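Local structure of J domain-containing protein required for chloroplast accumulation response 1 (Arabidopsis thaliana, 3AG7) at residues I15-S19 and K88-L92. The protein is required for chloroplast photorelocation movement, which depends on the co-chaperone activity of its C-terminal J domain, and modulates chloroplast actin filaments. Residues are numbered along the deposited sequence.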
# COMPACT_ATOMS: atom_id res chain seq x y z
N ILE A 15 4.72 9.61 0.41
CA ILE A 15 4.99 8.19 0.51
C ILE A 15 6.26 7.92 1.32
O ILE A 15 6.28 6.99 2.14
CB ILE A 15 5.07 7.53 -0.87
CG1 ILE A 15 3.67 7.59 -1.51
CG2 ILE A 15 5.52 6.06 -0.68
CD1 ILE A 15 3.70 7.26 -2.96
N ARG A 16 7.28 8.77 1.16
CA ARG A 16 8.53 8.65 1.95
C ARG A 16 8.28 8.82 3.44
O ARG A 16 8.81 8.03 4.24
CB ARG A 16 9.60 9.65 1.49
CG ARG A 16 10.38 9.22 0.25
CD ARG A 16 11.49 10.24 -0.08
NE ARG A 16 11.08 11.64 0.01
CZ ARG A 16 10.88 12.43 -1.05
NH1 ARG A 16 11.03 11.95 -2.26
NH2 ARG A 16 10.52 13.69 -0.91
N LYS A 17 7.47 9.80 3.81
CA LYS A 17 7.19 10.11 5.21
C LYS A 17 6.37 8.95 5.77
O LYS A 17 6.67 8.44 6.84
CB LYS A 17 6.48 11.46 5.35
CG LYS A 17 5.84 11.72 6.70
CD LYS A 17 4.73 12.80 6.64
CE LYS A 17 3.57 12.49 5.65
NZ LYS A 17 3.05 11.05 5.56
N TRP A 18 5.41 8.47 4.97
CA TRP A 18 4.56 7.38 5.43
C TRP A 18 5.32 6.06 5.63
O TRP A 18 5.10 5.33 6.61
CB TRP A 18 3.35 7.23 4.52
CG TRP A 18 2.49 6.01 4.86
CD1 TRP A 18 1.53 5.92 5.83
CD2 TRP A 18 2.52 4.75 4.21
NE1 TRP A 18 0.99 4.67 5.85
CE2 TRP A 18 1.58 3.92 4.87
CE3 TRP A 18 3.25 4.23 3.15
CZ2 TRP A 18 1.35 2.61 4.46
CZ3 TRP A 18 3.06 2.94 2.78
CH2 TRP A 18 2.11 2.14 3.43
N SER A 19 6.25 5.76 4.75
CA SER A 19 6.84 4.44 4.73
C SER A 19 8.05 4.37 5.64
O SER A 19 8.58 3.28 5.90
CB SER A 19 7.23 4.04 3.30
OG SER A 19 8.25 4.88 2.75
N LYS A 88 3.91 3.14 -6.29
CA LYS A 88 4.94 3.27 -5.24
C LYS A 88 4.58 2.47 -4.01
O LYS A 88 5.42 1.82 -3.44
CB LYS A 88 5.17 4.71 -4.86
CG LYS A 88 5.66 5.55 -6.01
CD LYS A 88 6.92 5.00 -6.61
CE LYS A 88 7.25 5.77 -7.89
NZ LYS A 88 8.42 5.18 -8.58
N VAL A 89 3.31 2.53 -3.59
CA VAL A 89 2.90 1.79 -2.40
C VAL A 89 2.96 0.28 -2.64
O VAL A 89 3.41 -0.52 -1.78
CB VAL A 89 1.50 2.23 -1.94
CG1 VAL A 89 1.03 1.37 -0.79
CG2 VAL A 89 1.55 3.73 -1.52
N PHE A 90 2.56 -0.12 -3.84
CA PHE A 90 2.52 -1.52 -4.21
C PHE A 90 3.93 -2.09 -4.23
O PHE A 90 4.12 -3.22 -3.82
CB PHE A 90 1.88 -1.65 -5.60
CG PHE A 90 1.59 -3.06 -6.00
CD1 PHE A 90 0.67 -3.82 -5.29
CD2 PHE A 90 2.27 -3.65 -7.04
CE1 PHE A 90 0.40 -5.11 -5.66
CE2 PHE A 90 2.01 -4.99 -7.39
CZ PHE A 90 1.11 -5.70 -6.70
N GLU A 91 4.89 -1.34 -4.77
CA GLU A 91 6.32 -1.75 -4.67
C GLU A 91 6.74 -2.07 -3.24
O GLU A 91 7.38 -3.11 -2.99
CB GLU A 91 7.25 -0.69 -5.24
CG GLU A 91 7.15 -0.53 -6.73
CD GLU A 91 8.12 0.55 -7.25
OE1 GLU A 91 8.71 1.32 -6.43
OE2 GLU A 91 8.30 0.60 -8.48
N LEU A 92 6.36 -1.20 -2.29
CA LEU A 92 6.70 -1.40 -0.87
C LEU A 92 6.03 -2.63 -0.34
O LEU A 92 6.67 -3.44 0.33
CB LEU A 92 6.31 -0.19 -0.03
CG LEU A 92 7.13 1.08 -0.30
CD1 LEU A 92 6.36 2.32 0.15
CD2 LEU A 92 8.51 1.02 0.36
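Helices that run side by side can be joined without a hydrogen bond between them, by apolar side chains and the aliphatic parts of polar ones, and the auxilin-like J domain of this protein offers an example. Here the end of the N-terminal helix 5-19 packs on the long helix 80-100, which with helix 54-68 forms the helix pair at the centre of a J domain; the two short segments run in nearly the same direction, 28° apart, with axes 11.4 Å from each other at closest approach. Lys88 starts the contact: its CB lies 3.5 Å from Ile15 CD1, while the rest of the side chain carries NZ away from segment 15-19. One residue on, Val89, buried and with its CA-to-CB bond directed sideways, brings CG2 within 4.4 Å of Ile15 CD1 and CG1 within 4.4 Å of Trp18 CZ3; Leu33 and, from helix 54-68, Leu68 also touch it, which ties the contact into the core of the domain. Phe90 packs on Leu65 and Leu68 of helix 54-68. A helical turn after Lys88, Leu92 points toward helix 5-19, its CD1 meeting Ile15 CG2 at 3.9 Å and the edge of the Trp18 indole at CZ3, 4.3 Å away. Trp18 NE1 is hydrogen-bonded to Thr32 O. Leu92 CD1 also packs 3.7 Å from CB of Ser19, a residue whose OG donates to Ile15 O at 3.0 Å.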